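Local coordinates for flagellar protein FlgA (Thermotoga maritima, PDB 3FRN), which probably acts as a periplasmic chaperone in assembly of the P-ring of the flagellar basal body, at residues I112-I117 with F122-R127; E232-G237 with T242-N247. All coordinates share one frame; numbering follows the deposited sequence.

How the contacts relate
Both contacts join neighbouring antiparallel strands of a beta hairpin, but the hairpins belong to different sheets at opposite sides of the chain's centre. Contact 1 comes first along the chain, pairing strands 111-118 and 121-127 in the HotDog-like region; contact 2 follows, pairing strands 229-233 and 242-246 in the C-terminal region of the P-ring chaperone family. Their centres are 57 Å apart and their nearest atoms about 39 Å apart, so neither touches the other. Helix 74-87 packs on one face of the first hairpin, whereas strand 253-259 continues the sheet beyond the second. The extended chain thus carries the two hairpins in separate sheets, each hairpin formed by strands adjacent in sequence.

Contact 1 (I112-I117 with F122-R127); sequences IRVTKI and FSVFLR
R113 and F125 form a hydrogen-bonded antiparallel pair, as do T115 and S123, and the strand axes approach to 4.5 Å with 161° between their directions. F125 N gives a short bond of 2.7 Å to R113 O, and S123 N reaches T115 O at 2.7 Å as well; R113 N and T115 N return longer bonds to the carbonyls of F125 and S123. Between these pairs V114 CA, and just beyond them F122 CA, direct CA-H...O contacts at S123 O and T115 O respectively.

The hairpin belongs to the antiparallel sheet of the HotDog-like region, where strand 132-148 flanks 121-127 on its other edge and helix 74-87 packs against the face bearing I112, V114 and F122. Branched aliphatics suit the largely buried middle of that face: V114 CG2 lies beside V124 CG2 at 3.7 Å, and I112 CG1 meets L126 CD2 at 3.8 Å. F122, with CG anti to its carbonyl carbon (chi1 -71°), lays its ring obliquely against the K116 backbone, and CE1 comes 3.6 Å from K116 CB; the lysine's amine meanwhile leads away from the strand pair.

The other face is more polar. One water donates to S123 O and lies very close to T115 OG1, apparently bridging side chain and backbone across the pair. Nearby, the R113 chain bends at its third torsion, bringing NE to 4.2 Å from F125 CD2, with guanidinium and ring planes 56° apart.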
ATOM      1  N   ILE A 112      -0.191  12.137  22.780  1.00 52.50           N
ATOM      2  CA  ILE A 112      -0.026  11.043  21.826  1.00 53.66           C
ATOM      3  C   ILE A 112       1.101  11.393  20.860  1.00 55.69           C
ATOM      4  O   ILE A 112       0.936  12.261  20.000  1.00 65.08           O
ATOM      5  CB  ILE A 112      -1.335  10.736  21.058  1.00 50.94           C
ATOM      6  CG1 ILE A 112      -2.457  10.375  22.039  1.00 53.86           C
ATOM      7  CG2 ILE A 112      -1.115   9.596  20.050  1.00 47.15           C
ATOM      8  CD1 ILE A 112      -3.833  10.328  21.433  1.00 48.50           C
ATOM      9  N   ARG A 113       2.248  10.734  21.021  1.00 55.26           N
ATOM     10  CA  ARG A 113       3.416  10.986  20.173  1.00 57.63           C
ATOM     11  C   ARG A 113       3.759   9.759  19.327  1.00 56.10           C
ATOM     12  O   ARG A 113       3.891   8.648  19.853  1.00 56.13           O
ATOM     13  CB  ARG A 113       4.618  11.409  21.028  1.00 59.58           C
ATOM     14  CG  ARG A 113       5.851  11.841  20.235  1.00 59.95           C
ATOM     15  CD  ARG A 113       7.051  12.113  21.151  1.00 63.00           C
ATOM     16  NE  ARG A 113       7.449  10.925  21.911  1.00 75.20           N
ATOM     17  CZ  ARG A 113       8.567  10.816  22.628  1.00 71.32           C
ATOM     18  NH1 ARG A 113       9.430  11.825  22.698  1.00 74.08           N
ATOM     19  NH2 ARG A 113       8.822   9.685  23.277  1.00 62.59           N
ATOM     20  N   VAL A 114       3.901   9.970  18.015  1.00 54.16           N
ATOM     21  CA  VAL A 114       4.161   8.877  17.071  1.00 49.76           C
ATOM     22  C   VAL A 114       5.501   9.059  16.353  1.00 49.75           C
ATOM     23  O   VAL A 114       5.767  10.131  15.780  1.00 53.59           O
ATOM     24  CB  VAL A 114       3.016   8.744  16.035  1.00 46.37           C
ATOM     25  CG1 VAL A 114       3.383   7.771  14.928  1.00 44.97           C
ATOM     26  CG2 VAL A 114       1.747   8.304  16.712  1.00 45.40           C
ATOM     27  N   THR A 115       6.341   8.008  16.389  1.00 47.32           N
ATOM     28  CA  THR A 115       7.648   8.068  15.709  1.00 40.93           C
ATOM     29  C   THR A 115       7.823   6.848  14.808  1.00 43.53           C
ATOM     30  O   THR A 115       7.365   5.752  15.138  1.00 48.15           O
ATOM     31  CB  THR A 115       8.810   8.097  16.735  1.00 40.00           C
ATOM     32  OG1 THR A 115       8.363   8.880  17.871  1.00 42.91           O
ATOM     33  CG2 THR A 115      10.112   8.692  16.133  1.00 30.57           C
ATOM     34  N   LYS A 116       8.486   7.044  13.672  1.00 43.78           N
ATOM     35  CA  LYS A 116       8.766   5.965  12.727  1.00 44.67           C
ATOM     36  C   LYS A 116       9.881   5.071  13.242  1.00 44.65           C
ATOM     37  O   LYS A 116      10.965   5.554  13.578  1.00 47.37           O
ATOM     38  CB  LYS A 116       9.142   6.550  11.358  1.00 41.88           C
ATOM     39  CG  LYS A 116       9.453   5.519  10.278  1.00 43.38           C
ATOM     40  CD  LYS A 116       9.447   6.149   8.890  1.00 44.60           C
ATOM     41  CE  LYS A 116       9.976   5.190   7.826  1.00 50.44           C
ATOM     42  NZ  LYS A 116      11.478   5.139   7.780  1.00 46.76           N
ATOM     43  N   ILE A 117       9.615   3.770  13.310  1.00 44.25           N
ATOM     44  CA  ILE A 117      10.645   2.809  13.690  1.00 47.32           C
ATOM     45  C   ILE A 117      11.360   2.335  12.431  1.00 47.87           C
ATOM     46  O   ILE A 117      12.583   2.432  12.323  1.00 49.44           O
ATOM     47  CB  ILE A 117      10.064   1.615  14.489  1.00 43.34           C
ATOM     48  CG1 ILE A 117       9.419   2.105  15.790  1.00 55.14           C
ATOM     49  CG2 ILE A 117      11.141   0.581  14.794  1.00 39.77           C
ATOM     50  CD1 ILE A 117      10.328   2.974  16.651  1.00 63.29           C
ATOM     51  N   PHE A 122       5.363   2.039  13.371  1.00 32.41           N
ATOM     52  CA  PHE A 122       5.414   3.273  14.137  1.00 37.19           C
ATOM     53  C   PHE A 122       5.267   3.004  15.626  1.00 40.11           C
ATOM     54  O   PHE A 122       4.519   2.107  16.024  1.00 32.63           O
ATOM     55  CB  PHE A 122       4.332   4.248  13.647  1.00 38.88           C
ATOM     56  CG  PHE A 122       4.616   4.825  12.288  1.00 35.95           C
ATOM     57  CD1 PHE A 122       5.275   6.045  12.159  1.00 38.48           C
ATOM     58  CD2 PHE A 122       4.239   4.145  11.133  1.00 43.41           C
ATOM     59  CE1 PHE A 122       5.555   6.579  10.900  1.00 34.72           C
ATOM     60  CE2 PHE A 122       4.520   4.670   9.869  1.00 43.25           C
ATOM     61  CZ  PHE A 122       5.176   5.886   9.756  1.00 32.56           C
ATOM     62  N   SER A 123       6.015   3.761  16.437  1.00 40.11           N
ATOM     63  CA  SER A 123       5.873   3.706  17.888  0.50 39.74           C
ATOM     64  C   SER A 123       4.913   4.782  18.355  1.00 38.36           C
ATOM     65  O   SER A 123       5.222   5.967  18.280  1.00 34.74           O
ATOM     66  CB  SER A 123       7.220   3.881  18.592  0.50 39.64           C
ATOM     67  OG  SER A 123       7.834   2.629  18.853  0.50 49.41           O
ATOM     68  N   VAL A 124       3.753   4.362  18.846  1.00 34.53           N
ATOM     69  CA  VAL A 124       2.764   5.288  19.360  1.00 34.67           C
ATOM     70  C   VAL A 124       2.859   5.365  20.878  1.00 38.96           C
ATOM     71  O   VAL A 124       2.449   4.439  21.606  1.00 43.03           O
ATOM     72  CB  VAL A 124       1.327   4.860  18.969  1.00 42.28           C
ATOM     73  CG1 VAL A 124       0.334   5.871  19.485  1.00 38.46           C
ATOM     74  CG2 VAL A 124       1.201   4.707  17.453  1.00 40.89           C
ATOM     75  N   PHE A 125       3.373   6.486  21.354  1.00 41.08           N
ATOM     76  CA  PHE A 125       3.577   6.692  22.772  1.00 43.21           C
ATOM     77  C   PHE A 125       2.392   7.418  23.394  1.00 45.15           C
ATOM     78  O   PHE A 125       1.997   8.497  22.931  1.00 48.07           O
ATOM     79  CB  PHE A 125       4.859   7.489  23.011  1.00 38.99           C
ATOM     80  CG  PHE A 125       5.041   7.907  24.434  1.00 45.79           C
ATOM     81  CD1 PHE A 125       5.286   6.957  25.421  1.00 49.27           C
ATOM     82  CD2 PHE A 125       4.957   9.252  24.795  1.00 30.83           C
ATOM     83  CE1 PHE A 125       5.453   7.333  26.742  1.00 40.72           C
ATOM     84  CE2 PHE A 125       5.123   9.636  26.114  1.00 21.15           C
ATOM     85  CZ  PHE A 125       5.373   8.676  27.089  1.00 47.55           C
ATOM     86  N   LEU A 126       1.845   6.837  24.460  1.00 38.98           N
ATOM     87  CA  LEU A 126       0.697   7.422  25.149  1.00 34.16           C
ATOM     88  C   LEU A 126       1.043   7.767  26.583  1.00 38.87           C
ATOM     89  O   LEU A 126       1.468   6.900  27.346  1.00 42.47           O
ATOM     90  CB  LEU A 126      -0.494   6.447  25.130  1.00 36.60           C
ATOM     91  CG  LEU A 126      -0.868   5.800  23.800  1.00 46.99           C
ATOM     92  CD1 LEU A 126      -2.024   4.779  24.006  1.00 31.58           C
ATOM     93  CD2 LEU A 126      -1.263   6.863  22.798  1.00 50.46           C
ATOM     94  N   ARG A 127       0.876   9.030  26.945  1.00 34.42           N
ATOM     95  CA  ARG A 127       0.982   9.456  28.317  1.00 32.93           C
ATOM     96  C   ARG A 127      -0.358   9.486  28.979  1.00 41.70           C
ATOM     97  O   ARG A 127      -1.297  10.087  28.503  1.00 35.86           O
ATOM     98  CB  ARG A 127       1.612  10.837  28.435  1.00 30.94           C
ATOM     99  CG  ARG A 127       2.628  10.988  29.561  1.00 41.28           C
ATOM    100  CD  ARG A 127       2.045  10.844  30.971  1.00 47.40           C
ATOM    101  NE  ARG A 127       2.814  11.572  31.984  1.00 56.47           N
ATOM    102  CZ  ARG A 127       3.051  11.169  33.229  1.00 48.90           C
ATOM    103  NH1 ARG A 127       2.581  10.032  33.677  1.00 38.13           N
ATOM    104  NH2 ARG A 127       3.770  11.924  34.042  1.00 40.83           N
TER
HETATM  105  O   HOH W   1       6.845   7.847  19.513  1.00 39.31           O

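Contact 2 (E232-G237 with T242-N247); sequences EVLENG and TVRAMN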
ATOM      1  N   GLU A 232       2.665  13.795 -43.048  1.00 34.98           N
ATOM      2  CA  GLU A 232       2.973  12.490 -42.472  1.00 34.94           C
ATOM      3  C   GLU A 232       4.089  12.585 -41.441  1.00 38.18           C
ATOM      4  O   GLU A 232       5.203  13.011 -41.753  1.00 37.91           O
ATOM      5  CB  GLU A 232       3.342  11.468 -43.544  1.00 35.94           C
ATOM      6  CG  GLU A 232       3.161  10.033 -43.069  1.00 37.77           C
ATOM      7  CD  GLU A 232       3.953   9.016 -43.872  1.00 44.91           C
ATOM      8  OE1 GLU A 232       3.748   7.794 -43.620  1.00 47.33           O
ATOM      9  OE2 GLU A 232       4.778   9.426 -44.748  1.00 47.87           O
ATOM     10  N   VAL A 233       3.774  12.148 -40.225  1.00 39.67           N
ATOM     11  CA  VAL A 233       4.653  12.266 -39.059  1.00 39.49           C
ATOM     12  C   VAL A 233       5.847  11.297 -39.097  1.00 36.90           C
ATOM     13  O   VAL A 233       5.686  10.111 -39.400  1.00 33.26           O
ATOM     14  CB  VAL A 233       3.852  12.060 -37.754  1.00 43.28           C
ATOM     15  CG1 VAL A 233       4.487  12.818 -36.640  1.00 49.55           C
ATOM     16  CG2 VAL A 233       2.416  12.548 -37.906  1.00 47.24           C
ATOM     17  N   LEU A 234       7.039  11.814 -38.788  1.00 35.17           N
ATOM     18  CA  LEU A 234       8.291  11.032 -38.847  1.00 34.96           C
ATOM     19  C   LEU A 234       8.603  10.332 -37.520  1.00 35.14           C
ATOM     20  O   LEU A 234       9.422   9.414 -37.475  1.00 32.97           O
ATOM     21  CB  LEU A 234       9.465  11.941 -39.260  1.00 35.30           C
ATOM     22  CG  LEU A 234      10.901  11.507 -39.624  1.00 40.69           C
ATOM     23  CD1 LEU A 234      11.814  11.320 -38.395  1.00 39.27           C
ATOM     24  CD2 LEU A 234      10.940  10.286 -40.552  1.00 46.88           C
ATOM     25  N   GLU A 235       7.956  10.780 -36.445  1.00 37.05           N
ATOM     26  CA  GLU A 235       8.179  10.239 -35.104  1.00 36.73           C
ATOM     27  C   GLU A 235       6.853  10.154 -34.358  1.00 40.11           C
ATOM     28  O   GLU A 235       5.872  10.798 -34.738  1.00 43.02           O
ATOM     29  CB  GLU A 235       9.121  11.147 -34.310  1.00 34.82           C
ATOM     30  CG  GLU A 235      10.557  11.204 -34.792  1.00 45.75           C
ATOM     31  CD  GLU A 235      11.157  12.596 -34.659  1.00 54.49           C
ATOM     32  OE1 GLU A 235      10.384  13.568 -34.518  1.00 37.88           O
ATOM     33  OE2 GLU A 235      12.401  12.718 -34.704  1.00 59.47           O
ATOM     34  N   ASN A 236       6.827   9.370 -33.284  1.00 42.02           N
ATOM     35  CA  ASN A 236       5.713   9.410 -32.341  1.00 41.36           C
ATOM     36  C   ASN A 236       5.812  10.699 -31.531  1.00 36.77           C
ATOM     37  O   ASN A 236       6.900  11.240 -31.368  1.00 34.86           O
ATOM     38  CB  ASN A 236       5.738   8.180 -31.440  1.00 40.43           C
ATOM     39  CG  ASN A 236       5.420   6.902 -32.197  1.00 57.59           C
ATOM     40  OD1 ASN A 236       4.306   6.383 -32.115  1.00 70.74           O
ATOM     41  ND2 ASN A 236       6.392   6.397 -32.955  1.00 61.09           N
ATOM     42  N   GLY A 237       4.686  11.223 -31.051  1.00 44.24           N
ATOM     43  CA  GLY A 237       4.719  12.513 -30.357  1.00 38.46           C
ATOM     44  C   GLY A 237       3.557  12.818 -29.433  1.00 36.99           C
ATOM     45  O   GLY A 237       2.445  12.309 -29.603  1.00 36.27           O
ATOM     46  N   THR A 242       7.662  18.941 -30.560  1.00 33.38           N
ATOM     47  CA  THR A 242       7.981  19.229 -31.936  1.00 36.88           C
ATOM     48  C   THR A 242       8.421  17.939 -32.631  1.00 39.01           C
ATOM     49  O   THR A 242       9.454  17.355 -32.288  1.00 38.82           O
ATOM     50  CB  THR A 242       9.087  20.299 -32.035  1.00 39.16           C
ATOM     51  OG1 THR A 242       8.660  21.504 -31.378  1.00 38.77           O
ATOM     52  CG2 THR A 242       9.402  20.600 -33.484  1.00 33.34           C
ATOM     53  N   VAL A 243       7.620  17.505 -33.604  1.00 41.18           N
ATOM     54  CA  VAL A 243       7.889  16.297 -34.379  1.00 42.95           C
ATOM     55  C   VAL A 243       8.223  16.642 -35.840  1.00 45.29           C
ATOM     56  O   VAL A 243       7.575  17.502 -36.452  1.00 47.01           O
ATOM     57  CB  VAL A 243       6.685  15.320 -34.347  1.00 39.20           C
ATOM     58  CG1 VAL A 243       7.038  14.043 -35.044  1.00 48.57           C
ATOM     59  CG2 VAL A 243       6.296  14.996 -32.922  1.00 47.95           C
ATOM     60  N   ARG A 244       9.237  15.971 -36.387  1.00 47.37           N
ATOM     61  CA  ARG A 244       9.600  16.112 -37.802  1.00 45.55           C
ATOM     62  C   ARG A 244       8.558  15.417 -38.671  1.00 43.43           C
ATOM     63  O   ARG A 244       7.985  14.408 -38.264  1.00 42.65           O
ATOM     64  CB  ARG A 244      10.990  15.528 -38.048  1.00 45.12           C
ATOM     65  CG  ARG A 244      11.981  15.919 -36.969  1.00 53.94           C
ATOM     66  CD  ARG A 244      13.219  15.056 -36.989  1.00 60.12           C
ATOM     67  NE  ARG A 244      13.928  15.110 -35.713  1.00 61.81           N
ATOM     68  CZ  ARG A 244      14.897  15.976 -35.421  1.00 65.76           C
ATOM     69  NH1 ARG A 244      15.288  16.877 -36.314  1.00 67.73           N
ATOM     70  NH2 ARG A 244      15.480  15.939 -34.231  1.00 66.59           N
ATOM     71  N   ALA A 245       8.303  15.972 -39.854  1.00 41.40           N
ATOM     72  CA  ALA A 245       7.265  15.462 -40.750  1.00 39.61           C
ATOM     73  C   ALA A 245       7.600  15.737 -42.216  1.00 40.00           C
ATOM     74  O   ALA A 245       8.518  16.519 -42.505  1.00 42.62           O
ATOM     75  CB  ALA A 245       5.904  16.065 -40.390  1.00 33.96           C
ATOM     76  N   MET A 246       6.852  15.086 -43.132  1.00 38.70           N
ATOM     77  CA  MET A 246       7.025  15.325 -44.577  1.00 35.32           C
ATOM     78  C   MET A 246       5.680  15.581 -45.296  1.00 32.24           C
ATOM     79  O   MET A 246       4.697  14.704 -45.248  1.00 32.19           O
ATOM     80  CB  MET A 246       7.758  14.137 -45.274  1.00 33.29           C
ATOM     81  CG  MET A 246       7.761  14.216 -46.836  1.00 33.97           C
ATOM     82  SD  MET A 246       7.419  12.510 -47.571  1.00 35.25           S
ATOM     83  CE  MET A 246       9.212  11.764 -47.720  1.00 34.42           C
ATOM     84  N   ASN A 247       5.680  16.792 -45.957  1.00 31.15           N
ATOM     85  CA  ASN A 247       4.610  17.264 -46.861  1.00 30.10           C
ATOM     86  C   ASN A 247       4.434  18.787 -46.806  1.00 30.91           C
ATOM     87  O   ASN A 247       4.245  19.409 -47.922  1.00 30.32           O
ATOM     88  CB  ASN A 247       3.251  16.560 -46.671  1.00 29.44           C
ATOM     89  CG  ASN A 247       2.997  15.484 -47.740  1.00 28.50           C
ATOM     90  OD1 ASN A 247       1.867  15.308 -48.204  1.00 25.37           O
ATOM     91  ND2 ASN A 247       4.056  14.774 -48.144  1.00 34.31           N
TER
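V243 meets V233 and E235 at the tight centre of this contact, where its CG1 methyl comes within 3.2 Å of V233 CG1, closer than carbon atoms usually approach. The two valine side chains cross at about a right angle, and both are buried, a place suited to compact, branched residues without polar atoms. V243 is placed for this by its first torsion: CG1 stands anti to the backbone N (chi1 -175°), while CG2 is turned to G237, 3.9 Å from its CA. The absence of a side chain on G237 leaves room for that methyl. Beyond the pair, V233 also rests on V210 and V243 on V258, while A245, small enough for a closely paired position, lies against V254.

Towards solvent the interaction becomes polar. The carboxylate of E235 divides its oxygens between two groups of R244: OE1 accepts from the backbone N over a long 3.3 Å, approached from above the carboxylate plane, and OE2 forms a salt bridge with NE at 3.0 Å. That NE bond is bent, with 141° at the hydrogen; OE2 is met on its syn side and lies almost in the guanidinium plane. The two flat groups are nevertheless turned 76° apart. A second partner, the hydroxyl of Y253, holds NH1 and further fixes the arginine.

At the other end, E232 and M246 exchange two backbone bonds, E232 N to M246 O at 3.1 Å and M246 N to E232 O at 3.0 Å; both side chains are exposed, and the end of M246 leads away from the partner segment. Just past the strand end at V233, L234 N still bonds R244 O at 2.8 Å. Two successive antiparallel strands, 229-233 and 242-246, joined by one loop make this a beta hairpin, with the E235-R244 bonds on its loop side, set in the C-terminal sheet of this protein, in the region that belongs to the P-ring chaperone family.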